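Pollen allergen Phl p 6 (Phleum pratense, PDB 1NLX) is a major timothy grass pollen allergen of the Poa p IX/Phl p VI family, a four-helix bundle whose biological role in pollen remains uncertain. Local coordinates at residues 48-53 with 63-68; 69-74 with 85-90. All coordinates share one frame; numbering follows the deposited sequence.

Overall arrangement
From the N terminus the chain runs through helix 5-25 and helix 31-56, then through helix 60-76 and helix 80-99, and the two contacts lie in the later part of this four-helix bundle. Contact 1 closes first, joining the last turns of helix 31-56 to the first half of helix 60-76 across the short turn between them. Contact 2 follows in series, pairing the second half of helix 60-76 with helix 80-99 and closing over the turn between those two; the contacts neither nest nor cross. Residues 63-68 and 69-74 adjoin on helix 60-76, which thus links both helix pairs. The centres are about 15 Å apart, and a third subunit packs on residues of both pairs of segments.

Contact 1 of 2, residues 48-53 with 63-68; sequences RNLADA and KLDEVY
Leu50 carries most of the apolar contact, reaching from helix 31-56 to helix 60-76 with its two methyl groups. Its CD1 lies 4.1 Å from Leu64 CB, the two leucine side chains sliding past one another in opposite directions, and also approaches the edge of the Tyr68 ring near its plane, with CE1 at 4.4 Å. CG of Leu50 stands anti to the backbone N (chi1 -158°), which swings the branch across toward the other helix. One turn on, Ala53 CB meets Leu64 CD2 at 4.3 Å.

Polar groups approach without any hydrogen bond across the interface. Leu50 CD2 packs 3.9 Å from Asp65 OD1, where the two side chains cross at nearly a right angle. The Tyr68 hydroxyl reaches the flank of Asn49, OH to CB 4.3 Å, while Asn49 OD1 is hydrogen-bonded to Ser18.

The segments belong to consecutive antiparallel helices of a four-helix bundle, at 157°, but their axes stay 11.3 Å apart, so side chains rather than backbones bridge the pair. Helix 5-25 packs against Asn49 and Ala53 through Val15 and Leu11, helix 80-99 meets Val67 through Phe91 and Ala94, and Pro62 of a third subunit packs on Leu50.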
loop_
_atom_site.group_PDB
_atom_site.type_symbol
_atom_site.label_atom_id
_atom_site.label_comp_id
_atom_site.label_asym_id
_atom_site.label_seq_id
_atom_site.Cartn_x
_atom_site.Cartn_y
_atom_site.Cartn_z
ATOM N N ARG A 48 -30.463 -29.297 -8.033
ATOM C CA ARG A 48 -31.364 -29.836 -7.025
ATOM C C ARG A 48 -30.640 -29.826 -5.692
ATOM O O ARG A 48 -31.147 -29.302 -4.705
ATOM C CB ARG A 48 -31.768 -31.271 -7.366
ATOM C CG ARG A 48 -32.856 -31.852 -6.467
ATOM C CD ARG A 48 -33.084 -33.340 -6.738
ATOM N NE ARG A 48 -32.947 -33.678 -8.156
ATOM C CZ ARG A 48 -31.827 -34.140 -8.716
ATOM N NH1 ARG A 48 -30.738 -34.332 -7.980
ATOM N NH2 ARG A 48 -31.788 -34.396 -10.021
ATOM N N ASN A 49 -29.445 -30.406 -5.674
ATOM C CA ASN A 49 -28.631 -30.474 -4.467
ATOM C C ASN A 49 -28.421 -29.104 -3.857
ATOM O O ASN A 49 -28.612 -28.914 -2.654
ATOM C CB ASN A 49 -27.277 -31.099 -4.773
ATOM C CG ASN A 49 -27.373 -32.585 -5.055
ATOM O OD1 ASN A 49 -26.446 -33.182 -5.614
ATOM N ND2 ASN A 49 -28.485 -33.197 -4.657
ATOM N N LEU A 50 -28.037 -28.142 -4.686
ATOM C CA LEU A 50 -27.806 -26.795 -4.186
ATOM C C LEU A 50 -29.075 -26.203 -3.553
ATOM O O LEU A 50 -29.010 -25.552 -2.510
ATOM C CB LEU A 50 -27.291 -25.898 -5.313
ATOM C CG LEU A 50 -26.516 -24.656 -4.853
ATOM C CD1 LEU A 50 -25.339 -25.075 -3.986
ATOM C CD2 LEU A 50 -26.026 -23.877 -6.056
ATOM N N ALA A 51 -30.226 -26.447 -4.176
ATOM C CA ALA A 51 -31.505 -25.942 -3.661
ATOM C C ALA A 51 -31.831 -26.570 -2.301
ATOM O O ALA A 51 -32.285 -25.887 -1.375
ATOM C CB ALA A 51 -32.609 -26.238 -4.640
ATOM N N ASP A 52 -31.601 -27.875 -2.188
ATOM C CA ASP A 52 -31.838 -28.581 -0.938
ATOM C C ASP A 52 -30.975 -27.950 0.146
ATOM O O ASP A 52 -31.422 -27.762 1.275
ATOM C CB ASP A 52 -31.471 -30.056 -1.083
ATOM C CG ASP A 52 -32.546 -30.861 -1.797
ATOM O OD1 ASP A 52 -33.082 -30.384 -2.823
ATOM O OD2 ASP A 52 -32.848 -31.978 -1.331
ATOM N N ALA A 53 -29.734 -27.619 -0.208
ATOM C CA ALA A 53 -28.822 -26.997 0.732
ATOM C C ALA A 53 -29.370 -25.655 1.186
ATOM O O ALA A 53 -29.384 -25.362 2.378
ATOM C CB ALA A 53 -27.470 -26.808 0.089
ATOM N N LYS A 63 -19.795 -23.300 0.670
ATOM C CA LYS A 63 -18.749 -24.311 0.631
ATOM C C LYS A 63 -18.926 -25.103 -0.649
ATOM O O LYS A 63 -17.968 -25.331 -1.391
ATOM C CB LYS A 63 -18.840 -25.249 1.839
ATOM C CG LYS A 63 -18.448 -24.617 3.162
ATOM C CD LYS A 63 -18.660 -25.601 4.301
ATOM C CE LYS A 63 -18.498 -24.927 5.668
ATOM N NZ LYS A 63 -18.668 -25.910 6.784
ATOM N N LEU A 64 -20.165 -25.516 -0.903
ATOM C CA LEU A 64 -20.499 -26.280 -2.101
ATOM C C LEU A 64 -20.099 -25.519 -3.364
ATOM O O LEU A 64 -19.563 -26.108 -4.306
ATOM C CB LEU A 64 -21.991 -26.589 -2.110
ATOM C CG LEU A 64 -22.397 -28.066 -2.119
ATOM C CD1 LEU A 64 -21.454 -28.900 -1.281
ATOM C CD2 LEU A 64 -23.815 -28.189 -1.587
ATOM N N ASP A 65 -20.335 -24.210 -3.397
ATOM C CA ASP A 65 -19.946 -23.448 -4.575
ATOM C C ASP A 65 -18.426 -23.540 -4.773
ATOM O O ASP A 65 -17.945 -23.604 -5.904
ATOM C CB ASP A 65 -20.414 -21.990 -4.452
ATOM C CG ASP A 65 -21.956 -21.848 -4.553
ATOM O OD1 ASP A 65 -22.551 -22.278 -5.578
ATOM O OD2 ASP A 65 -22.574 -21.299 -3.608
ATOM N N GLU A 66 -17.677 -23.587 -3.675
ATOM C CA GLU A 66 -16.221 -23.690 -3.740
ATOM C C GLU A 66 -15.723 -24.972 -4.387
ATOM O O GLU A 66 -14.797 -24.931 -5.197
ATOM C CB GLU A 66 -15.611 -23.620 -2.349
ATOM C CG GLU A 66 -14.748 -22.420 -2.104
ATOM C CD GLU A 66 -13.541 -22.359 -3.004
ATOM O OE1 GLU A 66 -12.723 -23.301 -2.987
ATOM O OE2 GLU A 66 -13.406 -21.353 -3.721
ATOM N N VAL A 67 -16.303 -26.114 -4.022
ATOM C CA VAL A 67 -15.832 -27.366 -4.607
ATOM C C VAL A 67 -16.266 -27.433 -6.047
ATOM O O VAL A 67 -15.599 -28.059 -6.861
ATOM C CB VAL A 67 -16.335 -28.632 -3.848
ATOM C CG1 VAL A 67 -16.465 -28.327 -2.376
ATOM C CG2 VAL A 67 -17.630 -29.129 -4.426
ATOM N N TYR A 68 -17.390 -26.796 -6.368
ATOM C CA TYR A 68 -17.849 -26.770 -7.754
ATOM C C TYR A 68 -16.853 -25.897 -8.522
ATOM O O TYR A 68 -16.340 -26.309 -9.562
ATOM C CB TYR A 68 -19.259 -26.187 -7.850
ATOM C CG TYR A 68 -20.368 -27.128 -7.385
ATOM C CD1 TYR A 68 -21.518 -26.634 -6.765
ATOM C CD2 TYR A 68 -20.287 -28.503 -7.607
ATOM C CE1 TYR A 68 -22.552 -27.487 -6.380
ATOM C CE2 TYR A 68 -21.314 -29.361 -7.230
ATOM C CZ TYR A 68 -22.445 -28.853 -6.620
ATOM O OH TYR A 68 -23.481 -29.709 -6.276
#

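Contact 2 of 2, residues 69-74 with 85-90; sequences NAAYNA and EAFVLH. With ZN (zinc ion), chain P.
The Phe87 ring, between two antiparallel neighbours of the four-helix bundle, helix 60-76 and helix 80-99, receives Ala71 CB over the centre of one face, 3.3 Å from the ring centroid, a CH-pi contact, and has Tyr72 CD1 at its edge, near the plane. That edge is turned toward a face of Tyr72 in an offset edge-to-face pair, centroids 5.0 Å apart and planes at 65°. Ala74 CB sits over one face of the His90 ring, displaced toward the rim, 3.8 Å from its centroid.

The small side chains of Ala71 and Ala74 are consistent with the close 7.7 Å approach of the segment axes. Phe87 CG is anti to the backbone N (chi1 -176°), which carries the ring across beside Tyr72, the two side chains pointing the same way; Phe38 of helix 31-56 adds a further edge-to-face contact to Phe87.

On the other flank of the interface His90 binds a zinc ion also held by Glu93 OE1 and His105 ND1 of a second subunit. Ala86 O, which also accepts from the backbone N of His90, takes the ring's ND1 at 2.9 Å, close to the ring plane. This bond helps fix the imidazole's rotation, with NE2 binding zinc at 2.1 Å.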
loop_
_atom_site.group_PDB
_atom_site.type_symbol
_atom_site.label_atom_id
_atom_site.label_comp_id
_atom_site.label_asym_id
_atom_site.label_seq_id
_atom_site.Cartn_x
_atom_site.Cartn_y
_atom_site.Cartn_z
ATOM N N ASN A 69 -16.551 -24.710 -7.988
ATOM C CA ASN A 69 -15.595 -23.795 -8.624
ATOM C C ASN A 69 -14.193 -24.403 -8.752
ATOM O O ASN A 69 -13.488 -24.175 -9.742
ATOM C CB ASN A 69 -15.512 -22.470 -7.851
ATOM C CG ASN A 69 -16.793 -21.643 -7.963
ATOM O OD1 ASN A 69 -17.347 -21.481 -9.056
ATOM N ND2 ASN A 69 -17.260 -21.108 -6.835
ATOM N N ALA A 70 -13.781 -25.170 -7.752
ATOM C CA ALA A 70 -12.481 -25.813 -7.802
ATOM C C ALA A 70 -12.430 -26.701 -9.037
ATOM O O ALA A 70 -11.508 -26.591 -9.846
ATOM C CB ALA A 70 -12.267 -26.649 -6.565
ATOM N N ALA A 71 -13.432 -27.569 -9.187
ATOM C CA ALA A 71 -13.483 -28.495 -10.316
ATOM C C ALA A 71 -13.744 -27.848 -11.680
ATOM O O ALA A 71 -13.123 -28.243 -12.673
ATOM C CB ALA A 71 -14.507 -29.600 -10.052
ATOM N N TYR A 72 -14.643 -26.869 -11.753
ATOM C CA TYR A 72 -14.884 -26.244 -13.045
ATOM C C TYR A 72 -13.654 -25.471 -13.519
ATOM O O TYR A 72 -13.324 -25.486 -14.709
ATOM C CB TYR A 72 -16.109 -25.324 -13.008
ATOM C CG TYR A 72 -17.416 -26.072 -13.162
ATOM C CD1 TYR A 72 -17.560 -27.059 -14.138
ATOM C CD2 TYR A 72 -18.501 -25.828 -12.311
ATOM C CE1 TYR A 72 -18.748 -27.797 -14.258
ATOM C CE2 TYR A 72 -19.688 -26.556 -12.425
ATOM C CZ TYR A 72 -19.803 -27.541 -13.398
ATOM O OH TYR A 72 -20.962 -28.284 -13.516
ATOM N N ASN A 73 -12.961 -24.820 -12.589
ATOM C CA ASN A 73 -11.782 -24.052 -12.944
ATOM C C ASN A 73 -10.584 -24.904 -13.317
ATOM O O ASN A 73 -9.829 -24.546 -14.214
ATOM C CB ASN A 73 -11.413 -23.106 -11.813
ATOM C CG ASN A 73 -12.295 -21.892 -11.789
ATOM O OD1 ASN A 73 -12.494 -21.249 -12.827
ATOM N ND2 ASN A 73 -12.831 -21.557 -10.614
ATOM N N ALA A 74 -10.406 -26.029 -12.641
ATOM C CA ALA A 74 -9.285 -26.879 -12.958
ATOM C C ALA A 74 -9.431 -27.366 -14.404
ATOM O O ALA A 74 -8.481 -27.314 -15.191
ATOM C CB ALA A 74 -9.240 -28.049 -11.995
ATOM N N GLU A 85 -10.652 -35.611 -16.433
ATOM C CA GLU A 85 -9.866 -36.098 -15.312
ATOM C C GLU A 85 -9.548 -34.970 -14.335
ATOM O O GLU A 85 -9.560 -35.176 -13.125
ATOM C CB GLU A 85 -8.577 -36.728 -15.826
ATOM C CG GLU A 85 -7.719 -37.364 -14.747
ATOM C CD GLU A 85 -6.330 -37.726 -15.263
ATOM O OE1 GLU A 85 -5.530 -38.299 -14.487
ATOM O OE2 GLU A 85 -6.041 -37.430 -16.449
ATOM N N ALA A 86 -9.269 -33.780 -14.862
ATOM C CA ALA A 86 -8.956 -32.622 -14.025
ATOM C C ALA A 86 -10.122 -32.285 -13.110
ATOM O O ALA A 86 -9.942 -32.002 -11.929
ATOM C CB ALA A 86 -8.632 -31.431 -14.891
ATOM N N PHE A 87 -11.324 -32.307 -13.672
ATOM C CA PHE A 87 -12.529 -32.008 -12.917
ATOM C C PHE A 87 -12.762 -33.051 -11.829
ATOM O O PHE A 87 -12.859 -32.710 -10.649
ATOM C CB PHE A 87 -13.743 -31.962 -13.850
ATOM C CG PHE A 87 -15.019 -31.553 -13.164
ATOM C CD1 PHE A 87 -15.646 -32.403 -12.259
ATOM C CD2 PHE A 87 -15.568 -30.296 -13.391
ATOM C CE1 PHE A 87 -16.797 -32.006 -11.587
ATOM C CE2 PHE A 87 -16.720 -29.893 -12.723
ATOM C CZ PHE A 87 -17.335 -30.750 -11.818
ATOM N N VAL A 88 -12.866 -34.315 -12.226
ATOM C CA VAL A 88 -13.097 -35.388 -11.269
ATOM C C VAL A 88 -12.099 -35.382 -10.102
ATOM O O VAL A 88 -12.485 -35.440 -8.930
ATOM C CB VAL A 88 -13.051 -36.767 -11.964
ATOM C CG1 VAL A 88 -12.937 -37.860 -10.930
ATOM C CG2 VAL A 88 -14.316 -36.982 -12.795
ATOM N N LEU A 89 -10.817 -35.309 -10.427
ATOM C CA LEU A 89 -9.781 -35.305 -9.410
ATOM C C LEU A 89 -9.967 -34.171 -8.414
ATOM O O LEU A 89 -9.997 -34.401 -7.206
ATOM C CB LEU A 89 -8.403 -35.185 -10.057
ATOM C CG LEU A 89 -7.236 -35.059 -9.078
ATOM C CD1 LEU A 89 -7.227 -36.261 -8.139
ATOM C CD2 LEU A 89 -5.928 -34.954 -9.856
ATOM N N HIS A 90 -10.091 -32.946 -8.913
ATOM C CA HIS A 90 -10.263 -31.807 -8.025
ATOM C C HIS A 90 -11.589 -31.775 -7.284
ATOM O O HIS A 90 -11.665 -31.288 -6.154
ATOM C CB HIS A 90 -10.055 -30.515 -8.790
ATOM C CG HIS A 90 -8.619 -30.249 -9.100
ATOM N ND1 HIS A 90 -7.958 -30.862 -10.141
ATOM C CD2 HIS A 90 -7.689 -29.510 -8.446
ATOM C CE1 HIS A 90 -6.682 -30.516 -10.115
ATOM N NE2 HIS A 90 -6.494 -29.696 -9.095
HETATM ZN ZN ZN P . -4.446 -29.574 -8.697
#